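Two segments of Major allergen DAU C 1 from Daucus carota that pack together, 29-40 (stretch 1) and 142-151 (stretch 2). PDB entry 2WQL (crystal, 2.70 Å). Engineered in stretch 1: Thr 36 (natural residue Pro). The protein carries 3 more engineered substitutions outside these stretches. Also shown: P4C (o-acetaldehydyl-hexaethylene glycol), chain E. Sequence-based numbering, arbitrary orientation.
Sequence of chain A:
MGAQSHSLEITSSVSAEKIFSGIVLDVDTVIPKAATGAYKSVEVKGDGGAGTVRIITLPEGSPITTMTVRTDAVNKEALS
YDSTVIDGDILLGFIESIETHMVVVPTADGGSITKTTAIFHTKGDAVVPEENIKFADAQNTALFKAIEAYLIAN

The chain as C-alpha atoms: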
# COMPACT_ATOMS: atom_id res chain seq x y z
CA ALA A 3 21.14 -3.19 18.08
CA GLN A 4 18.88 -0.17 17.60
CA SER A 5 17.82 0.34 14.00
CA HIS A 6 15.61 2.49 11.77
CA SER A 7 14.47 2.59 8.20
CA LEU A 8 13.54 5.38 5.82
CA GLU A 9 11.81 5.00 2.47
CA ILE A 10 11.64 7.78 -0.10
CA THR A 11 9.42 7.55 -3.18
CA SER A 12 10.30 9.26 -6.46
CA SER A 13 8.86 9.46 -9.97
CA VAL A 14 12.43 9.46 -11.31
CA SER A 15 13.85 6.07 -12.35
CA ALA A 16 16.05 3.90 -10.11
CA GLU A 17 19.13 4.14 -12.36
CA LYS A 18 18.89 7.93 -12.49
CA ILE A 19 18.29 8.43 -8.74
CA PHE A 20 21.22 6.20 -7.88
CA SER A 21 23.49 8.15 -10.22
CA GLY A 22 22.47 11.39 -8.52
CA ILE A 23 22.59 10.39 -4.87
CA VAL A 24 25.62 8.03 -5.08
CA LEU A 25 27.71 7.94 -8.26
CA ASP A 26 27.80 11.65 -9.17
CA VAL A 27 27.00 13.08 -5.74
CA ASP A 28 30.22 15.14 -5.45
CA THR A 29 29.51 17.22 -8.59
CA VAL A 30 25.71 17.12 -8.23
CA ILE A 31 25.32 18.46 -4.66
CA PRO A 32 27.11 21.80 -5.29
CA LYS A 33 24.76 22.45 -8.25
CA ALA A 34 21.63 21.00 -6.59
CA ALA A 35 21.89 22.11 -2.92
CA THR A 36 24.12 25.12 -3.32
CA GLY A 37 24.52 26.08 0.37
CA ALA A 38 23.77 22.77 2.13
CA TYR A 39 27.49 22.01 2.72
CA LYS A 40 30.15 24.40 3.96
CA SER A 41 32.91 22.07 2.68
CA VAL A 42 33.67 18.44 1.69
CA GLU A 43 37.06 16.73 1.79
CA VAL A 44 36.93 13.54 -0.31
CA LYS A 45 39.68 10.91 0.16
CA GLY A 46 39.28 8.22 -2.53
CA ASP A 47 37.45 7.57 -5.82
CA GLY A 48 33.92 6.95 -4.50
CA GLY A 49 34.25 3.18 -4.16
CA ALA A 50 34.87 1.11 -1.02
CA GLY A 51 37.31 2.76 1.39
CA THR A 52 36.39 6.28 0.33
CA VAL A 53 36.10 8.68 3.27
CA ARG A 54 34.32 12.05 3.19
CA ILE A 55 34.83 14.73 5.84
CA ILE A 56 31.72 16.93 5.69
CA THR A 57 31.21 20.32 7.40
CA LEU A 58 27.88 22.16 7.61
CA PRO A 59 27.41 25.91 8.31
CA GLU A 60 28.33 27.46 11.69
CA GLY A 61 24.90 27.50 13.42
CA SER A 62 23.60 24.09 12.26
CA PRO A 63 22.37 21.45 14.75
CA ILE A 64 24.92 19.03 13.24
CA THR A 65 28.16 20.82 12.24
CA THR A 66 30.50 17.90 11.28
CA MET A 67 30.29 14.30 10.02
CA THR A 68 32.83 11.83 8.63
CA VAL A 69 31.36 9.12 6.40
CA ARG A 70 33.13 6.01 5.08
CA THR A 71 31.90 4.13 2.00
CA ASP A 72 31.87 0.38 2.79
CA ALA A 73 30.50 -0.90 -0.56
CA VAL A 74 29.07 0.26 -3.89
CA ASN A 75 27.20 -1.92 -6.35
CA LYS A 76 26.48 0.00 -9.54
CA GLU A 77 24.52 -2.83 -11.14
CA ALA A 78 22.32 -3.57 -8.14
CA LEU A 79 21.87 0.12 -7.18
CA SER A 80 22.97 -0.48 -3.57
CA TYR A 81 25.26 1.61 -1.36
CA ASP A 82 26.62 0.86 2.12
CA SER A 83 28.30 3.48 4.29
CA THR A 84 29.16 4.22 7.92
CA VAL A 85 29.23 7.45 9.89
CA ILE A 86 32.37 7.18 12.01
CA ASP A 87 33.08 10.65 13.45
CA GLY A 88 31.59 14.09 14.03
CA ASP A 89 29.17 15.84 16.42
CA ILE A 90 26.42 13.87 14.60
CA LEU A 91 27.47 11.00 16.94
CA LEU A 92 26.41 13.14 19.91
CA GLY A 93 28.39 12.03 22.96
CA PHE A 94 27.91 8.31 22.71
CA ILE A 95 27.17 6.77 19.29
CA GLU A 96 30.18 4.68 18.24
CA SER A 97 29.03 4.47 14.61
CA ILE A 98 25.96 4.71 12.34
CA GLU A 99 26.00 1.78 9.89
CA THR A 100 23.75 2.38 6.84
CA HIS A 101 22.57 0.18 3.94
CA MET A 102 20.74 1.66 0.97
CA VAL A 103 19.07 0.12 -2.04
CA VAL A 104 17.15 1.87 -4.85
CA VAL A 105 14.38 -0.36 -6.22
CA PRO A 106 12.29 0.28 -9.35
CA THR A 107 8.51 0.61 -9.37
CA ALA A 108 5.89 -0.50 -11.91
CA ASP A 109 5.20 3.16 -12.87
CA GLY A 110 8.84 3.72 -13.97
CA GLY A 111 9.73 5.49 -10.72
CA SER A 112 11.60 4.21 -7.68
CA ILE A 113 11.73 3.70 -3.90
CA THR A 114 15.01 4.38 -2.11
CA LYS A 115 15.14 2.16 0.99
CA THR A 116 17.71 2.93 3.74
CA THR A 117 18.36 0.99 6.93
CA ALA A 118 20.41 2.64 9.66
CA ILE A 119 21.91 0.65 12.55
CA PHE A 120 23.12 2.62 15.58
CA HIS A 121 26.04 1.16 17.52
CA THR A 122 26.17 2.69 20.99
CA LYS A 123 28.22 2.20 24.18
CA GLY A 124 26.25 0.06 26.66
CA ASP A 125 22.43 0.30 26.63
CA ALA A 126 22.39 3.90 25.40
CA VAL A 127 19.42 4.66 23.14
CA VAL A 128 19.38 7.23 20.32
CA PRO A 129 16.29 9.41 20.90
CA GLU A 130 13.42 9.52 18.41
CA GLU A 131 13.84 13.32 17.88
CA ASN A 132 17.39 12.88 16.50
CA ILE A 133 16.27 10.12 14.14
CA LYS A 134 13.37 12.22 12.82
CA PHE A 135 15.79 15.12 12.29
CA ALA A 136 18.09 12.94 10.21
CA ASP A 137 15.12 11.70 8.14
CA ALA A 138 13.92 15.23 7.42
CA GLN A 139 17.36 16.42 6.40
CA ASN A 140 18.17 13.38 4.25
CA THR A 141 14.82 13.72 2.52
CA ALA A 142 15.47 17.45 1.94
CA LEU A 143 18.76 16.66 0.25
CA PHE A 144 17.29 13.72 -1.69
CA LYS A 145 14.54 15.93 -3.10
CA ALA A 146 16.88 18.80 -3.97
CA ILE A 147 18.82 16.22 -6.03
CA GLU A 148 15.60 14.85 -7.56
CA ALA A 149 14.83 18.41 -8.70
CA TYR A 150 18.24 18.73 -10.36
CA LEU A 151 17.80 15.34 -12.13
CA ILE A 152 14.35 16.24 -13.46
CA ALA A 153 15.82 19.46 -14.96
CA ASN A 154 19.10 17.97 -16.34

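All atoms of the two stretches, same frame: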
# COMPACT_ATOMS: atom_id res chain seq x y z
N THR A 29 29.74 16.10 -7.67
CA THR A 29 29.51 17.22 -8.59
C THR A 29 28.04 17.68 -8.60
O THR A 29 27.74 18.83 -8.92
CB THR A 29 29.98 16.92 -10.04
OG1 THR A 29 29.17 15.87 -10.59
CG2 THR A 29 31.45 16.50 -10.06
N VAL A 30 27.13 16.78 -8.23
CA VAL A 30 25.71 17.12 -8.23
C VAL A 30 25.32 18.04 -7.05
O VAL A 30 24.64 19.05 -7.24
CB VAL A 30 24.81 15.85 -8.27
CG1 VAL A 30 23.43 16.14 -7.70
CG2 VAL A 30 24.72 15.33 -9.71
N ILE A 31 25.75 17.70 -5.84
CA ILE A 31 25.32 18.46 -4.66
C ILE A 31 25.66 19.97 -4.70
O ILE A 31 24.85 20.80 -4.33
CB ILE A 31 25.84 17.83 -3.34
CG1 ILE A 31 25.08 16.54 -3.06
CG2 ILE A 31 25.66 18.78 -2.19
CD1 ILE A 31 25.55 15.80 -1.81
N PRO A 32 26.86 20.35 -5.16
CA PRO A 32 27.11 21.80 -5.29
C PRO A 32 26.19 22.53 -6.27
O PRO A 32 25.93 23.72 -6.09
CB PRO A 32 28.57 21.86 -5.75
CG PRO A 32 29.18 20.62 -5.23
CD PRO A 32 28.10 19.57 -5.30
N LYS A 33 25.71 21.85 -7.30
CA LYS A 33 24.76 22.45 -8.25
C LYS A 33 23.31 22.35 -7.74
O LYS A 33 22.49 23.22 -7.98
CB LYS A 33 24.89 21.80 -9.64
CG LYS A 33 26.21 22.11 -10.40
N ALA A 34 23.00 21.29 -7.01
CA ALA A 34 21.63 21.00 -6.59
C ALA A 34 21.23 21.66 -5.25
O ALA A 34 20.12 22.17 -5.12
CB ALA A 34 21.41 19.49 -6.50
N ALA A 35 22.13 21.60 -4.27
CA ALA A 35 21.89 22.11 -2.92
C ALA A 35 23.01 23.10 -2.59
O ALA A 35 23.90 22.82 -1.78
CB ALA A 35 21.89 20.97 -1.92
N THR A 36 22.95 24.27 -3.21
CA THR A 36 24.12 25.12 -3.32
C THR A 36 24.78 25.47 -1.97
O THR A 36 26.02 25.52 -1.87
CB THR A 36 23.83 26.40 -4.12
OG1 THR A 36 25.06 27.08 -4.37
CG2 THR A 36 22.87 27.32 -3.37
N GLY A 37 23.98 25.71 -0.94
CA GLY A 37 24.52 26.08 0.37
C GLY A 37 24.50 24.99 1.44
O GLY A 37 24.99 25.21 2.54
N ALA A 38 23.93 23.83 1.13
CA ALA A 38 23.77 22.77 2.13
C ALA A 38 25.08 22.48 2.87
O ALA A 38 25.09 22.41 4.11
CB ALA A 38 23.23 21.49 1.49
N TYR A 39 26.18 22.31 2.12
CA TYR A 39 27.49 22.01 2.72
C TYR A 39 28.37 23.26 2.80
O TYR A 39 28.39 24.07 1.88
CB TYR A 39 28.24 20.97 1.88
CG TYR A 39 27.70 19.55 1.89
CD1 TYR A 39 26.65 19.14 2.74
CD2 TYR A 39 28.29 18.57 1.07
CE1 TYR A 39 26.19 17.80 2.73
CE2 TYR A 39 27.85 17.24 1.05
CZ TYR A 39 26.81 16.86 1.87
OH TYR A 39 26.43 15.53 1.81
N LYS A 40 29.11 23.39 3.89
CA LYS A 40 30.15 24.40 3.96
C LYS A 40 31.40 23.93 3.20
O LYS A 40 32.02 24.70 2.47
CB LYS A 40 30.51 24.72 5.41
CG LYS A 40 31.48 25.89 5.54
CD LYS A 40 31.86 26.18 6.99
CE LYS A 40 32.88 27.34 7.05
NZ LYS A 40 33.39 27.59 8.42
N ALA A 142 15.25 16.12 2.53
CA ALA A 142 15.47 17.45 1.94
C ALA A 142 16.55 17.40 0.86
O ALA A 142 16.38 17.94 -0.22
CB ALA A 142 15.85 18.47 3.01
N LEU A 143 17.66 16.76 1.18
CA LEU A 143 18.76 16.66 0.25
C LEU A 143 18.41 15.74 -0.93
O LEU A 143 18.69 16.07 -2.08
CB LEU A 143 20.02 16.16 0.98
CG LEU A 143 21.31 16.13 0.16
CD1 LEU A 143 21.62 17.53 -0.39
CD2 LEU A 143 22.46 15.60 1.04
N PHE A 144 17.77 14.62 -0.64
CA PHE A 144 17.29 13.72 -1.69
C PHE A 144 16.46 14.48 -2.72
O PHE A 144 16.69 14.37 -3.93
CB PHE A 144 16.43 12.60 -1.09
CG PHE A 144 15.92 11.61 -2.10
CD1 PHE A 144 16.57 10.40 -2.29
CD2 PHE A 144 14.82 11.88 -2.86
CE1 PHE A 144 16.12 9.48 -3.20
CE2 PHE A 144 14.36 10.97 -3.79
CZ PHE A 144 15.02 9.75 -3.96
N LYS A 145 15.49 15.25 -2.24
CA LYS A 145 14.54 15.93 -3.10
C LYS A 145 15.16 17.11 -3.85
O LYS A 145 14.73 17.45 -4.95
CB LYS A 145 13.32 16.38 -2.29
CG LYS A 145 12.41 15.21 -1.84
CD LYS A 145 11.81 14.46 -3.03
CE LYS A 145 10.74 13.44 -2.63
NZ LYS A 145 10.24 12.70 -3.86
N ALA A 146 16.16 17.75 -3.26
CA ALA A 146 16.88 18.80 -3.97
C ALA A 146 17.60 18.16 -5.17
O ALA A 146 17.64 18.73 -6.26
CB ALA A 146 17.87 19.50 -3.05
N ILE A 147 18.15 16.97 -4.96
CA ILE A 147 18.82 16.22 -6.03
C ILE A 147 17.82 15.73 -7.08
O ILE A 147 18.08 15.83 -8.29
CB ILE A 147 19.66 15.03 -5.46
CG1 ILE A 147 20.88 15.56 -4.70
CG2 ILE A 147 20.14 14.11 -6.56
CD1 ILE A 147 21.50 14.54 -3.76
N GLU A 148 16.68 15.22 -6.63
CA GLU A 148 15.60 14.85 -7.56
C GLU A 148 15.23 16.02 -8.49
O GLU A 148 15.05 15.85 -9.70
CB GLU A 148 14.36 14.39 -6.78
CG GLU A 148 13.39 13.56 -7.59
CD GLU A 148 12.02 13.42 -6.93
OE1 GLU A 148 11.08 14.04 -7.45
OE2 GLU A 148 11.87 12.72 -5.91
N ALA A 149 15.14 17.21 -7.93
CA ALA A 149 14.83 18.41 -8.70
C ALA A 149 15.88 18.66 -9.77
O ALA A 149 15.56 18.97 -10.92
CB ALA A 149 14.71 19.59 -7.78
N TYR A 150 17.15 18.52 -9.40
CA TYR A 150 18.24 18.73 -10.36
C TYR A 150 18.21 17.68 -11.51
O TYR A 150 18.44 18.01 -12.68
CB TYR A 150 19.59 18.73 -9.63
CG TYR A 150 20.78 18.69 -10.55
CD1 TYR A 150 21.38 19.86 -10.98
CD2 TYR A 150 21.29 17.48 -10.99
CE1 TYR A 150 22.47 19.83 -11.84
CE2 TYR A 150 22.37 17.43 -11.84
CZ TYR A 150 22.96 18.61 -12.27
OH TYR A 150 24.05 18.56 -13.12
N LEU A 151 17.93 16.43 -11.15
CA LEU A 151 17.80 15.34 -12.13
C LEU A 151 16.63 15.54 -13.10
O LEU A 151 16.77 15.25 -14.31
CB LEU A 151 17.66 13.99 -11.43
CG LEU A 151 18.88 13.53 -10.62
CD1 LEU A 151 18.59 12.22 -9.91
CD2 LEU A 151 20.12 13.41 -11.50
O1 P4C E . 26.45 9.48 -1.17
C2 P4C E . 25.89 9.31 -0.09
C3 P4C E . 24.59 8.53 0.02
O4 P4C E . 24.25 8.44 1.41
C5 P4C E . 23.32 7.41 1.80
C6 P4C E . 23.47 7.15 3.31
O7 P4C E . 22.52 7.90 4.06
C8 P4C E . 21.16 7.42 3.98
C9 P4C E . 20.12 8.51 3.65
O10 P4C E . 19.53 8.29 2.34
C11 P4C E . 18.95 9.47 1.74
C12 P4C E . 19.77 9.96 0.56
O13 P4C E . 20.25 11.29 0.79
C14 P4C E . 20.98 11.87 -0.30
C15 P4C E . 22.45 11.45 -0.26
O16 P4C E . 23.27 12.49 0.27
C17 P4C E . 24.47 12.02 0.94
C18 P4C E . 24.83 12.94 2.14
O19 P4C E . 25.63 12.27 3.14
C20 P4C E . 24.94 11.95 4.36
C21 P4C E . 25.54 10.68 5.01
O22 P4C E . 24.58 9.65 5.33

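Residues 29-34 form the end of a helix that begins earlier in the chain, and 142-151 lie within a longer helix. Their axes cross almost perpendicularly, at 89°, with a closest approach of 9.3 Å. The first helix is kinked at Pro 32, whose ring nitrogen has no hydrogen to donate to the preceding turn; beyond it, Ala 34 N bonds to Val 30 O (2.8 Å) and Ala 35 N to Ile 31 O (2.8 Å). Ala 35 then leaves helical geometry (phi/psi -125/73). The second helix keeps regular i to i-4 bonds, such as Ile 147 N to Leu 143 O at 3.1 Å.

No hydrogen bond crosses between the modelled atoms, so the 449 Å² buried, both sides summed, reflects mainly apolar packing. The backbones come nearest at Ala 34 and Tyr 150, with CA atoms 5.6 Å apart. Here the small side chain of Ala 34 points toward the other helix and fits close against it: its CB lies 3.7 Å from Tyr 150 CB and 3.9 Å from Ala 146 O. Tyr 150, with chi1 at 169° (t), also meets Val 30, whose CG2 is 3.8 Å from Tyr 150 CE2, and Lys 33, whose CB is 3.8 Å from Tyr 150 CE1. Lys 33 is modelled only to CG, so the evidence concerns its aliphatic base.

Branched side chains bridge the wider gaps. Val 30 CG1 lies 4.0 Å from Ile 147 CG1, and Ile 31 CG1 lies 4.2 Å from Ile 147 CD1. The CA-to-CB bond of Leu 143 points sideways, but its end comes nearer: CD1 reaches Ala 35 CB at 3.8 Å, while CD2 lies 4.2 Å from Ile 31 CD1 and 4.0 Å from Tyr 39 OH. The ligand adjoins this corner, with P4C O16 3.3 Å from Leu 143 CD2.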